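Local coordinates for protein beta-agarase D (Zobellia galactanivorans, PDB 4ASM) that hydrolyses the beta-1,4-linkages of agarose at random with retention of anomeric configuration, this chain being its family GH16 catalytic domain, at residues Ser144-Asp149 / Ile323-Gln328; Gly75-Met80 / Thr118-Ile123; Tyr131-Glu136 / Val358-Asn363. All coordinates share one frame; numbering follows the deposited sequence.

Contacts 1 and 2 are buried neighbours, their centres about 9 Å apart, and both reach adjoining strands, 320-326 and 112-125. They touch directly: the hydroxyls of Thr77 and Thr118 in contact 2 meet Asp327 of contact 1. Contact 3 lies about 26 and 30 Å from them, centre to centre, partly buried and away from the annotated sites. The chemistry follows the place. Contact 1 puts carboxylates and an amide on the probable substrate side of an antiparallel pair; contact 2 is a parallel pair with a sulfur-aromatic contact; contact 3 is antiparallel, mostly valine, proline and aromatic carbon, with one lysine gripping a carbonyl towards the surface.

Contact 1: residues Ser144-Asp149 / Ile323-Gln328. With IMD (imidazole), chain C.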
ATOM      1  N   SER A 144      11.682  -9.679  -4.510  1.00  7.06           N
ATOM      2  CA  SER A 144      12.694  -8.762  -3.984  1.00  6.77           C
ATOM      3  C   SER A 144      12.346  -8.447  -2.551  1.00  6.38           C
ATOM      4  O   SER A 144      11.185  -8.513  -2.166  1.00  6.62           O
ATOM      5  CB  SER A 144      12.654  -7.446  -4.761  1.00  6.64           C
ATOM      6  OG  SER A 144      13.641  -6.537  -4.322  1.00  7.70           O
ATOM      7  N   THR A 145      13.360  -8.095  -1.762  1.00  6.42           N
ATOM      8  CA  THR A 145      13.116  -7.661  -0.391  1.00  6.52           C
ATOM      9  C   THR A 145      12.587  -6.222  -0.333  1.00  6.76           C
ATOM     10  O   THR A 145      12.201  -5.754   0.736  1.00  6.55           O
ATOM     11  CB  THR A 145      14.382  -7.759   0.455  1.00  6.24           C
ATOM     12  OG1 THR A 145      15.370  -6.893  -0.113  1.00  7.26           O
ATOM     13  CG2 THR A 145      14.922  -9.189   0.422  1.00  7.81           C
ATOM     14  N   LEU A 146      12.607  -5.520  -1.468  1.00  5.97           N
ATOM     15  CA  LEU A 146      11.972  -4.195  -1.591  1.00  5.91           C
ATOM     16  C   LEU A 146      10.464  -4.279  -1.474  1.00  5.98           C
ATOM     17  O   LEU A 146       9.865  -5.340  -1.666  1.00  6.06           O
ATOM     18  CB  LEU A 146      12.290  -3.583  -2.960  1.00  6.68           C
ATOM     19  CG  LEU A 146      13.759  -3.279  -3.202  1.00  5.60           C
ATOM     20  CD1 LEU A 146      13.968  -2.956  -4.670  1.00  8.45           C
ATOM     21  CD2 LEU A 146      14.266  -2.146  -2.324  1.00  6.23           C
ATOM     22  N   ALA A 147       9.851  -3.129  -1.179  1.00  5.09           N
ATOM     23  CA  ALA A 147       8.396  -3.039  -1.057  1.00  5.87           C
ATOM     24  C   ALA A 147       7.743  -2.865  -2.426  1.00  5.97           C
ATOM     25  O   ALA A 147       8.115  -1.954  -3.192  1.00  6.83           O
ATOM     26  CB  ALA A 147       8.018  -1.865  -0.159  1.00  6.02           C
ATOM     27  N   SER A 148       6.792  -3.756  -2.715  1.00  5.19           N
ATOM     28  CA  SER A 148       5.860  -3.623  -3.842  1.00  5.05           C
ATOM     29  C   SER A 148       4.633  -2.914  -3.296  1.00  5.20           C
ATOM     30  O   SER A 148       3.948  -3.459  -2.406  1.00  5.48           O
ATOM     31  CB  SER A 148       5.480  -5.008  -4.364  1.00  5.56           C
ATOM     32  OG  SER A 148       6.611  -5.681  -4.903  1.00  6.27           O
ATOM     33  N   ASP A 149       4.372  -1.696  -3.792  1.00  5.10           N
ATOM     34  CA  ASP A 149       3.364  -0.804  -3.189  1.00  5.04           C
ATOM     35  C   ASP A 149       2.296  -0.354  -4.163  1.00  5.08           C
ATOM     36  O   ASP A 149       2.610   0.146  -5.265  1.00  5.11           O
ATOM     37  CB  ASP A 149       4.008   0.485  -2.636  1.00  5.81           C
ATOM     38  CG  ASP A 149       5.028   0.239  -1.540  1.00  5.66           C
ATOM     39  OD1 ASP A 149       4.850  -0.680  -0.716  1.00  6.43           O
ATOM     40  OD2 ASP A 149       6.013   1.043  -1.494  1.00  6.05           O
ATOM     41  N   ILE A 323       1.453   4.068  -7.385  1.00  4.75           N
ATOM     42  CA  ILE A 323       2.075   2.748  -7.471  1.00  5.02           C
ATOM     43  C   ILE A 323       3.557   2.982  -7.463  1.00  4.57           C
ATOM     44  O   ILE A 323       4.057   3.850  -8.188  1.00  5.02           O
ATOM     45  CB  ILE A 323       1.636   1.979  -8.739  1.00  4.44           C
ATOM     46  CG1 ILE A 323       0.118   1.811  -8.735  1.00  5.29           C
ATOM     47  CG2 ILE A 323       2.360   0.614  -8.783  1.00  4.66           C
ATOM     48  CD1 ILE A 323      -0.424   1.168 -10.006  1.00  6.11           C
ATOM     49  N   ASN A 324       4.288   2.229  -6.643  1.00  4.96           N
ATOM     50  CA  ASN A 324       5.734   2.423  -6.591  1.00  4.97           C
ATOM     51  C   ASN A 324       6.489   1.230  -6.027  1.00  5.48           C
ATOM     52  O   ASN A 324       5.887   0.240  -5.622  1.00  4.99           O
ATOM     53  CB  ASN A 324       6.124   3.729  -5.839  1.00  5.52           C
ATOM     54  CG  ASN A 324       6.021   3.616  -4.311  1.00  7.60           C
ATOM     55  OD1 ASN A 324       5.992   2.527  -3.755  1.00  9.28           O
ATOM     56  ND2 ASN A 324       6.009   4.755  -3.633  1.00  8.43           N
ATOM     57  N   VAL A 325       7.808   1.366  -6.003  1.00  5.43           N
ATOM     58  CA  VAL A 325       8.682   0.458  -5.292  1.00  6.11           C
ATOM     59  C   VAL A 325       9.451   1.314  -4.273  1.00  6.42           C
ATOM     60  O   VAL A 325       9.798   2.457  -4.565  1.00  5.75           O
ATOM     61  CB  VAL A 325       9.631  -0.246  -6.290  1.00  7.41           C
ATOM     62  CG1 VAL A 325      10.870  -0.859  -5.596  1.00 10.33           C
ATOM     63  CG2 VAL A 325       8.823  -1.286  -7.100  1.00  7.80           C
ATOM     64  N   GLU A 326       9.713   0.759  -3.085  1.00  5.95           N
ATOM     65  CA  GLU A 326      10.436   1.480  -2.027  1.00  6.13           C
ATOM     66  C   GLU A 326      11.446   0.611  -1.323  1.00  6.16           C
ATOM     67  O   GLU A 326      11.179  -0.557  -1.042  1.00  6.75           O
ATOM     68  CB  GLU A 326       9.472   2.029  -0.966  1.00  6.17           C
ATOM     69  CG  GLU A 326       8.565   3.119  -1.500  1.00  6.55           C
ATOM     70  CD  GLU A 326       7.541   3.585  -0.474  1.00  6.48           C
ATOM     71  OE1 GLU A 326       7.620   3.171   0.712  1.00  6.79           O
ATOM     72  OE2 GLU A 326       6.662   4.392  -0.858  1.00  7.90           O
ATOM     73  N   ASP A 327      12.588   1.218  -1.012  1.00  6.29           N
ATOM     74  CA  ASP A 327      13.566   0.696  -0.068  1.00  6.30           C
ATOM     75  C   ASP A 327      13.358   1.479   1.233  1.00  5.91           C
ATOM     76  O   ASP A 327      13.870   2.585   1.401  1.00  5.56           O
ATOM     77  CB  ASP A 327      14.975   0.924  -0.640  1.00  6.21           C
ATOM     78  CG  ASP A 327      16.044   0.111   0.065  1.00  7.46           C
ATOM     79  OD1 ASP A 327      15.793  -0.357   1.189  1.00  8.13           O
ATOM     80  OD2 ASP A 327      17.151  -0.036  -0.500  1.00  8.29           O
ATOM     81  N   GLN A 328      12.567   0.920   2.142  1.00  6.07           N
ATOM     82  CA  GLN A 328      12.175   1.660   3.360  1.00  6.46           C
ATOM     83  C   GLN A 328      13.274   1.671   4.411  1.00  5.77           C
ATOM     84  O   GLN A 328      14.111   0.761   4.466  1.00  5.96           O
ATOM     85  CB  GLN A 328      10.852   1.119   3.907  1.00  6.83           C
ATOM     86  CG  GLN A 328       9.740   1.266   2.858  1.00  6.83           C
ATOM     87  CD  GLN A 328       8.395   0.703   3.278  1.00  8.07           C
ATOM     88  OE1 GLN A 328       7.363   0.937   2.618  1.00 11.60           O
ATOM     89  NE2 GLN A 328       8.394  -0.062   4.335  1.00  6.98           N
TER
HETATM   90  N1  IMD C1360       2.800   3.635   1.962  1.00 11.56           N
HETATM   91  C2  IMD C1360       3.718   4.304   1.244  1.00 11.00           C
HETATM   92  N3  IMD C1360       4.634   3.422   0.795  1.00 11.59           N
HETATM   93  C4  IMD C1360       4.295   2.182   1.220  1.00 10.83           C
HETATM   94  C5  IMD C1360       3.128   2.325   1.959  1.00 11.65           C
HETATM   95  O   HOH W   1      13.832  -3.143   1.225  1.00 10.21           O
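Asp149 reaches across to the 323-328 strand with its carboxylate: OD2 lies 2.7 Å from Asn324 OD1 and 3.1 Å from Glu326 CD. Asn324 CG sits between its backbone N and carbonyl carbon (chi1 77°), which places CG 3.8 Å from Asp149 OD2. The Asp149 and Glu326 side chains cross at about a right angle, with their carboxylate planes 72° apart. Asn324 ND2 meets Glu326 OE2 on its anti side at 2.9 Å, and N3 of a bound imidazole, probably from the crystallisation liquor, donates to Glu326 OE2 over 2.8 Å in a nearly straight bond. The same imidazole is hydrogen-bonded to Glu160. An alanine in place of Glu326 would probably leave Asn324 ND2 and the imidazole without this shared acceptor and open a gap beside Asp149.

Ala147 and Glu326 bond backbone to backbone both ways, Ala147 N to Glu326 O at 2.9 Å, and Asp149 and Asn324 do the same. Leu146, just ahead of the strand, splits its branches: CD2 rests on Asp327 CB at 3.6 Å, and CD1 meets Val325 CG1 at 3.9 Å. Strand 147-153 continues the pairing onto 159-166, the strand of Glu160 and Glu165, nucleophile and proton donor by similarity. Such an antiparallel ladder, acidic on the side where substrate probably binds and largely apolar behind, belongs to the concave sheet that floors the cleft of the GH16 beta-jelly roll.

Contact 2: residues Gly75-Met80 / Thr118-Ile123; sequences GPTKWM and TRAGCI
Cys122 lies over one face of the Trp79 indole and touches both of its rings. CB sits 3.7 Å from the centroid of the Trp79 five-membered ring, a CH-pi contact, and SG sits 4.0 Å from the centroid of its six-membered ring, a sulfur-aromatic contact. Each is only 10° off the ring normal. With SG anti to the Cys122 backbone N (chi1 -174°), the thiol runs on from CB over the larger ring. At the edge of the indole, in its plane, Ala120 O stands 3.4 Å from Trp79 CD1, and NE1 is hydrogen-bonded to Val325 O.

The backbones pair in parallel, unusual in this largely antiparallel fold, with the strand axes at 30°. Four bonds alternate across the seam, from Thr118 N to Pro76 O at 2.9 Å through to Met80 N to Ala120 O at 2.8 Å. Towards the surface, Met80 and Arg119 run side by side in the same direction. The Met80 sulfur lies over one face of the guanidinium, SD 3.7 Å from Arg119 NH1, while Arg119 NE bonds to Ser96. Met80 is a substrate-binding residue by similarity.

Thr77 OG1 bonds to the backbone N of Asp327, and Thr118 OG1 to its carboxylate. Strand 112-125 also pairs with 90-96, and from Gly121 onward its backbone bonds to 320-326, with Trp79 and Cys122 packed against Asn324.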
ATOM      1  N   GLY A  75      13.884   6.015   3.361  1.00  6.08           N
ATOM      2  CA  GLY A  75      15.133   5.269   3.431  1.00  6.16           C
ATOM      3  C   GLY A  75      16.145   5.751   2.408  1.00  5.81           C
ATOM      4  O   GLY A  75      16.246   6.952   2.146  1.00  6.38           O
ATOM      5  N   PRO A  76      16.901   4.810   1.822  1.00  5.50           N
ATOM      6  CA  PRO A  76      17.836   5.167   0.773  1.00  5.74           C
ATOM      7  C   PRO A  76      17.189   5.076  -0.627  1.00  5.57           C
ATOM      8  O   PRO A  76      17.901   4.926  -1.625  1.00  6.31           O
ATOM      9  CB  PRO A  76      18.935   4.123   0.969  1.00  6.14           C
ATOM     10  CG  PRO A  76      18.142   2.882   1.296  1.00  4.96           C
ATOM     11  CD  PRO A  76      17.007   3.375   2.176  1.00  5.80           C
ATOM     12  N   THR A  77      15.855   5.179  -0.705  1.00  5.39           N
ATOM     13  CA  THR A  77      15.168   5.225  -2.006  1.00  5.72           C
ATOM     14  C   THR A  77      15.387   6.567  -2.698  1.00  5.84           C
ATOM     15  O   THR A  77      15.327   7.617  -2.065  1.00  7.51           O
ATOM     16  CB  THR A  77      13.665   5.068  -1.828  1.00  5.38           C
ATOM     17  OG1 THR A  77      13.406   3.869  -1.090  1.00  5.71           O
ATOM     18  CG2 THR A  77      12.913   5.001  -3.187  1.00  4.66           C
ATOM     19  N   LYS A  78      15.652   6.510  -4.007  1.00  5.52           N
ATOM     20  CA  LYS A  78      15.556   7.713  -4.851  1.00  6.73           C
ATOM     21  C   LYS A  78      14.632   7.405  -6.016  1.00  6.42           C
ATOM     22  O   LYS A  78      14.997   6.670  -6.941  1.00  6.58           O
ATOM     23  CB  LYS A  78      16.912   8.191  -5.351  1.00  7.61           C
ATOM     24  CG  LYS A  78      16.783   9.564  -6.077  1.00  9.79           C
ATOM     25  CD  LYS A  78      17.867   9.799  -7.106  1.00 13.92           C
ATOM     26  CE  LYS A  78      17.640   8.970  -8.376  1.00 13.03           C
ATOM     27  NZ  LYS A  78      18.565   9.395  -9.488  1.00 12.98           N
ATOM     28  N   TRP A  79      13.430   7.968  -5.986  1.00  6.38           N
ATOM     29  CA  TRP A  79      12.516   7.763  -7.090  1.00  6.71           C
ATOM     30  C   TRP A  79      13.036   8.434  -8.358  1.00  7.35           C
ATOM     31  O   TRP A  79      13.594   9.543  -8.312  1.00  8.86           O
ATOM     32  CB  TRP A  79      11.116   8.242  -6.741  1.00  6.73           C
ATOM     33  CG  TRP A  79      10.430   7.383  -5.742  1.00  5.54           C
ATOM     34  CD1 TRP A  79      10.438   6.015  -5.680  1.00  7.22           C
ATOM     35  CD2 TRP A  79       9.618   7.835  -4.675  1.00  7.41           C
ATOM     36  NE1 TRP A  79       9.674   5.585  -4.613  1.00  7.14           N
ATOM     37  CE2 TRP A  79       9.156   6.685  -3.979  1.00  5.85           C
ATOM     38  CE3 TRP A  79       9.220   9.105  -4.235  1.00  7.33           C
ATOM     39  CZ2 TRP A  79       8.329   6.778  -2.862  1.00  7.27           C
ATOM     40  CZ3 TRP A  79       8.392   9.193  -3.139  1.00  6.73           C
ATOM     41  CH2 TRP A  79       7.947   8.039  -2.466  1.00  6.24           C
ATOM     42  N   MET A  80      12.888   7.728  -9.471  1.00  7.16           N
ATOM     43  CA  MET A  80      13.458   8.143 -10.744  1.00  9.33           C
ATOM     44  C   MET A  80      12.430   8.024 -11.863  1.00  8.13           C
ATOM     45  O   MET A  80      11.764   6.990 -12.022  1.00  7.31           O
ATOM     46  CB  MET A  80      14.695   7.308 -11.078  1.00 10.18           C
ATOM     47  CG  MET A  80      15.598   8.004 -12.088  1.00 13.26           C
ATOM     48  SD  MET A  80      17.097   7.103 -12.337  1.00 15.64           S
ATOM     49  CE  MET A  80      17.752   8.031 -13.689  1.00 12.15           C
ATOM     50  N   THR A 118      18.872   3.116  -3.642  1.00  6.55           N
ATOM     51  CA  THR A 118      18.038   2.297  -4.516  1.00  6.94           C
ATOM     52  C   THR A 118      17.173   3.201  -5.371  1.00  6.61           C
ATOM     53  O   THR A 118      16.274   3.888  -4.866  1.00  6.99           O
ATOM     54  CB  THR A 118      17.154   1.341  -3.719  1.00  6.50           C
ATOM     55  OG1 THR A 118      18.008   0.491  -2.933  1.00  7.49           O
ATOM     56  CG2 THR A 118      16.339   0.479  -4.678  1.00  8.24           C
ATOM     57  N   ARG A 119      17.453   3.191  -6.668  1.00  5.87           N
ATOM     58  CA  ARG A 119      16.663   3.962  -7.616  1.00  6.19           C
ATOM     59  C   ARG A 119      15.403   3.166  -7.893  1.00  6.32           C
ATOM     60  O   ARG A 119      15.467   1.950  -8.040  1.00  6.31           O
ATOM     61  CB  ARG A 119      17.454   4.173  -8.910  1.00  6.34           C
ATOM     62  CG  ARG A 119      18.853   4.780  -8.677  1.00  7.19           C
ATOM     63  CD  ARG A 119      19.514   5.227  -9.990  1.00  8.86           C
ATOM     64  NE  ARG A 119      19.538   4.174 -11.002  1.00  8.48           N
ATOM     65  CZ  ARG A 119      19.950   4.349 -12.256  1.00  9.13           C
ATOM     66  NH1 ARG A 119      20.410   5.543 -12.646  1.00  9.26           N
ATOM     67  NH2 ARG A 119      19.906   3.329 -13.109  1.00 10.73           N
ATOM     68  N   ALA A 120      14.256   3.842  -7.980  1.00  6.43           N
ATOM     69  CA  ALA A 120      12.981   3.123  -8.138  1.00  5.82           C
ATOM     70  C   ALA A 120      11.916   3.995  -8.786  1.00  6.04           C
ATOM     71  O   ALA A 120      11.915   5.191  -8.623  1.00  6.14           O
ATOM     72  CB  ALA A 120      12.489   2.653  -6.767  1.00  7.37           C
ATOM     73  N   GLY A 121      10.956   3.380  -9.446  1.00  5.57           N
ATOM     74  CA  GLY A 121       9.894   4.170 -10.059  1.00  5.62           C
ATOM     75  C   GLY A 121       8.750   4.489  -9.097  1.00  5.33           C
ATOM     76  O   GLY A 121       8.536   3.794  -8.096  1.00  4.99           O
ATOM     77  N   CYS A 122       7.999   5.531  -9.434  1.00  6.13           N
ATOM     78  CA  CYS A 122       6.846   5.961  -8.658  1.00  5.97           C
ATOM     79  C   CYS A 122       5.926   6.692  -9.609  1.00  6.32           C
ATOM     80  O   CYS A 122       6.394   7.568 -10.346  1.00  7.32           O
ATOM     81  CB  CYS A 122       7.287   6.906  -7.533  1.00  6.14           C
ATOM     82  SG  CYS A 122       5.958   7.362  -6.393  1.00  7.31           S
ATOM     83  N   ILE A 123       4.641   6.338  -9.602  1.00  5.84           N
ATOM     84  CA  ILE A 123       3.672   7.017 -10.454  1.00  6.05           C
ATOM     85  C   ILE A 123       2.463   7.443  -9.658  1.00  5.64           C
ATOM     86  O   ILE A 123       2.147   6.850  -8.620  1.00  5.77           O
ATOM     87  CB  ILE A 123       3.229   6.138 -11.661  1.00  5.79           C
ATOM     88  CG1 ILE A 123       2.343   4.981 -11.199  1.00  5.89           C
ATOM     89  CG2 ILE A 123       4.449   5.640 -12.425  1.00  7.58           C
ATOM     90  CD1 ILE A 123       1.816   4.137 -12.373  1.00  6.73           C
TER

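Contact 3: residues Tyr131-Glu136 / Val358-Asn363; sequences YPVFVE and VYKPVN
Pro132 and Pro361 face each other where the next hydrogen-bonded rung of this antiparallel ladder would fall, and neither has an N-H to give. Their rings fit obliquely instead, Pro132 CB set against Pro361 CG at 3.6 Å. Lys360 takes hold of the carbonyl beside them. Bent at both outer torsions (chi3 75°, chi4 68°), the Lys360 chain folds back along one side of Pro132 O, and NZ bonds to Pro132 O at 2.9 Å from above the carbonyl plane. A water accepts from Lys360 NZ at 2.8 Å and donates to Tyr131 O, tying in the carbonyl of the cis peptide between Tyr131 and Pro132.

The main bump is Val133 CG2. It drops into the hollow bounded by Val358 CG1, at 3.6 Å, the carbonyl oxygen of Tyr359, at 3.3 Å, and Lys360 CG. Val135 CG1 and Val358 CG2 lie alongside at 4.2 Å. On the opposite face of the sheet Phe134 and Tyr359 run side by side, pointing the same way: Tyr359 CD2 sits in the plane of the Phe134 ring, at its edge, 4.0 Å from Phe134 CD2. Under these side chains two backbone bonds join Phe134 and Tyr359 in both directions.

Trp10 and Ile15 pack on Tyr359, and Pro16 on Phe134. Across the sheet the C-terminal strand 350-362 is flanked by 24-27 on one side and 133-140 on the other, and 133-140 passes the pairing on to 220-229.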
ATOM      1  N   TYR A 131     -14.209   7.639  -0.975  1.00  7.74           N
ATOM      2  CA  TYR A 131     -15.302   6.744  -0.632  1.00  7.99           C
ATOM      3  C   TYR A 131     -16.621   7.308  -1.194  1.00  8.61           C
ATOM      4  O   TYR A 131     -16.805   8.536  -1.276  1.00  9.12           O
ATOM      5  CB  TYR A 131     -15.398   6.542   0.891  1.00  9.00           C
ATOM      6  CG  TYR A 131     -15.892   7.770   1.614  1.00 10.42           C
ATOM      7  CD1 TYR A 131     -17.266   7.988   1.794  1.00 11.39           C
ATOM      8  CD2 TYR A 131     -14.989   8.717   2.100  1.00 10.74           C
ATOM      9  CE1 TYR A 131     -17.721   9.133   2.416  1.00 12.87           C
ATOM     10  CE2 TYR A 131     -15.449   9.874   2.747  1.00 12.33           C
ATOM     11  CZ  TYR A 131     -16.816  10.061   2.896  1.00 13.39           C
ATOM     12  OH  TYR A 131     -17.289  11.196   3.532  1.00 15.21           O
ATOM     13  N   PRO A 132     -17.532   6.420  -1.607  1.00  8.70           N
ATOM     14  CA  PRO A 132     -17.353   4.982  -1.696  1.00  8.69           C
ATOM     15  C   PRO A 132     -16.651   4.611  -2.997  1.00  8.73           C
ATOM     16  O   PRO A 132     -17.037   5.075  -4.076  1.00  9.67           O
ATOM     17  CB  PRO A 132     -18.787   4.444  -1.660  1.00  8.77           C
ATOM     18  CG  PRO A 132     -19.616   5.577  -2.267  1.00  9.35           C
ATOM     19  CD  PRO A 132     -18.879   6.852  -2.029  1.00  9.02           C
ATOM     20  N   VAL A 133     -15.615   3.784  -2.894  1.00  7.81           N
ATOM     21  CA  VAL A 133     -14.825   3.426  -4.068  1.00  7.78           C
ATOM     22  C   VAL A 133     -14.101   2.108  -3.807  1.00  7.03           C
ATOM     23  O   VAL A 133     -13.621   1.872  -2.689  1.00  6.86           O
ATOM     24  CB  VAL A 133     -13.821   4.552  -4.457  1.00  7.89           C
ATOM     25  CG1 VAL A 133     -12.757   4.745  -3.385  1.00  7.39           C
ATOM     26  CG2 VAL A 133     -13.206   4.301  -5.833  1.00  8.43           C
ATOM     27  N   PHE A 134     -14.037   1.281  -4.841  1.00  6.34           N
ATOM     28  CA  PHE A 134     -13.276   0.027  -4.812  1.00  6.18           C
ATOM     29  C   PHE A 134     -12.143   0.078  -5.833  1.00  6.39           C
ATOM     30  O   PHE A 134     -12.368   0.401  -7.007  1.00  7.10           O
ATOM     31  CB  PHE A 134     -14.217  -1.153  -5.104  1.00  5.85           C
ATOM     32  CG  PHE A 134     -13.522  -2.477  -5.246  1.00  6.65           C
ATOM     33  CD1 PHE A 134     -12.925  -3.083  -4.148  1.00  7.93           C
ATOM     34  CD2 PHE A 134     -13.479  -3.113  -6.485  1.00  6.16           C
ATOM     35  CE1 PHE A 134     -12.273  -4.308  -4.295  1.00  7.74           C
ATOM     36  CE2 PHE A 134     -12.830  -4.340  -6.646  1.00  7.48           C
ATOM     37  CZ  PHE A 134     -12.223  -4.930  -5.535  1.00  7.00           C
ATOM     38  N   VAL A 135     -10.923  -0.197  -5.371  1.00  5.86           N
ATOM     39  CA  VAL A 135      -9.739  -0.153  -6.237  1.00  5.60           C
ATOM     40  C   VAL A 135      -9.079  -1.516  -6.158  1.00  5.95           C
ATOM     41  O   VAL A 135      -8.781  -1.981  -5.065  1.00  6.08           O
ATOM     42  CB  VAL A 135      -8.724   0.947  -5.771  1.00  6.17           C
ATOM     43  CG1 VAL A 135      -7.544   1.058  -6.747  1.00  6.74           C
ATOM     44  CG2 VAL A 135      -9.427   2.311  -5.640  1.00  6.82           C
ATOM     45  N   GLU A 136      -8.838  -2.137  -7.306  1.00  5.85           N
ATOM     46  CA  GLU A 136      -8.216  -3.465  -7.324  1.00  5.40           C
ATOM     47  C   GLU A 136      -7.208  -3.589  -8.456  1.00  5.98           C
ATOM     48  O   GLU A 136      -7.467  -3.106  -9.566  1.00  6.23           O
ATOM     49  CB  GLU A 136      -9.300  -4.556  -7.480  1.00  5.97           C
ATOM     50  CG  GLU A 136      -8.783  -5.992  -7.399  1.00  6.74           C
ATOM     51  CD  GLU A 136      -9.810  -7.019  -7.796  1.00  8.51           C
ATOM     52  OE1 GLU A 136     -10.607  -6.742  -8.714  1.00  9.26           O
ATOM     53  OE2 GLU A 136      -9.818  -8.115  -7.198  1.00  8.84           O
ATOM     54  N   VAL A 358     -11.084   0.634 -11.050  1.00  6.53           N
ATOM     55  CA  VAL A 358     -11.677   1.470 -10.022  1.00  7.14           C
ATOM     56  C   VAL A 358     -13.172   1.498 -10.289  1.00  7.81           C
ATOM     57  O   VAL A 358     -13.586   1.787 -11.420  1.00  8.22           O
ATOM     58  CB  VAL A 358     -11.107   2.897 -10.092  1.00  6.78           C
ATOM     59  CG1 VAL A 358     -11.765   3.784  -9.056  1.00  7.54           C
ATOM     60  CG2 VAL A 358      -9.589   2.878  -9.906  1.00  6.26           C
ATOM     61  N   TYR A 359     -13.973   1.186  -9.264  1.00  7.79           N
ATOM     62  CA  TYR A 359     -15.440   1.244  -9.362  1.00  8.51           C
ATOM     63  C   TYR A 359     -16.037   2.070  -8.233  1.00  8.76           C
ATOM     64  O   TYR A 359     -15.448   2.209  -7.155  1.00  9.05           O
ATOM     65  CB  TYR A 359     -16.049  -0.152  -9.260  1.00  9.06           C
ATOM     66  CG  TYR A 359     -15.667  -1.130 -10.336  1.00  8.34           C
ATOM     67  CD1 TYR A 359     -16.410  -1.248 -11.522  1.00  8.87           C
ATOM     68  CD2 TYR A 359     -14.582  -1.992 -10.156  1.00  7.81           C
ATOM     69  CE1 TYR A 359     -16.042  -2.180 -12.507  1.00  8.64           C
ATOM     70  CE2 TYR A 359     -14.223  -2.913 -11.110  1.00  9.14           C
ATOM     71  CZ  TYR A 359     -14.952  -3.015 -12.293  1.00  8.79           C
ATOM     72  OH  TYR A 359     -14.568  -3.956 -13.224  1.00  9.76           O
ATOM     73  N   LYS A 360     -17.213   2.633  -8.486  1.00  8.73           N
ATOM     74  CA  LYS A 360     -18.011   3.183  -7.405  1.00  9.55           C
ATOM     75  C   LYS A 360     -19.398   2.540  -7.423  1.00 10.40           C
ATOM     76  O   LYS A 360     -19.886   2.176  -8.496  1.00 11.10           O
ATOM     77  CB  LYS A 360     -18.106   4.707  -7.519  1.00  9.38           C
ATOM     78  CG  LYS A 360     -16.759   5.431  -7.473  1.00  9.40           C
ATOM     79  CD  LYS A 360     -16.914   6.937  -7.684  1.00  9.40           C
ATOM     80  CE  LYS A 360     -17.474   7.625  -6.455  1.00  7.96           C
ATOM     81  NZ  LYS A 360     -16.484   7.609  -5.309  1.00  9.46           N
ATOM     82  N   PRO A 361     -20.027   2.382  -6.241  1.00 11.14           N
ATOM     83  CA  PRO A 361     -21.347   1.759  -6.162  1.00 12.62           C
ATOM     84  C   PRO A 361     -22.433   2.768  -6.517  1.00 14.72           C
ATOM     85  O   PRO A 361     -22.412   3.906  -6.026  1.00 14.97           O
ATOM     86  CB  PRO A 361     -21.451   1.369  -4.687  1.00 12.35           C
ATOM     87  CG  PRO A 361     -20.638   2.343  -3.960  1.00 11.66           C
ATOM     88  CD  PRO A 361     -19.533   2.805  -4.922  1.00 10.75           C
ATOM     89  N   VAL A 362     -23.357   2.348  -7.378  1.00 16.58           N
ATOM     90  CA  VAL A 362     -24.463   3.205  -7.803  1.00 19.21           C
ATOM     91  C   VAL A 362     -25.785   2.442  -7.705  1.00 20.91           C
ATOM     92  O   VAL A 362     -25.830   1.230  -7.931  1.00 20.82           O
ATOM     93  CB  VAL A 362     -24.270   3.699  -9.260  1.00 19.09           C
ATOM     94  CG1 VAL A 362     -22.977   4.511  -9.394  1.00 19.46           C
ATOM     95  CG2 VAL A 362     -24.296   2.528 -10.252  1.00 19.25           C
ATOM     96  N   ASN A 363     -26.859   3.153  -7.387  1.00 22.97           N
ATOM     97  CA  ASN A 363     -28.183   2.535  -7.475  1.00 24.67           C
ATOM     98  C   ASN A 363     -28.951   2.992  -8.711  1.00 25.02           C
ATOM     99  O   ASN A 363     -28.452   2.880  -9.838  1.00 25.44           O
ATOM    100  CB  ASN A 363     -28.989   2.757  -6.199  1.00 25.34           C
ATOM    101  CG  ASN A 363     -29.184   4.219  -5.880  1.00 27.29           C
ATOM    102  OD1 ASN A 363     -29.528   5.007  -6.751  1.00 30.41           O
ATOM    103  ND2 ASN A 363     -28.964   4.591  -4.619  1.00 30.68           N
TER
HETATM  104  O   HOH W   2     -17.325   9.717  -3.664  1.00 13.71           O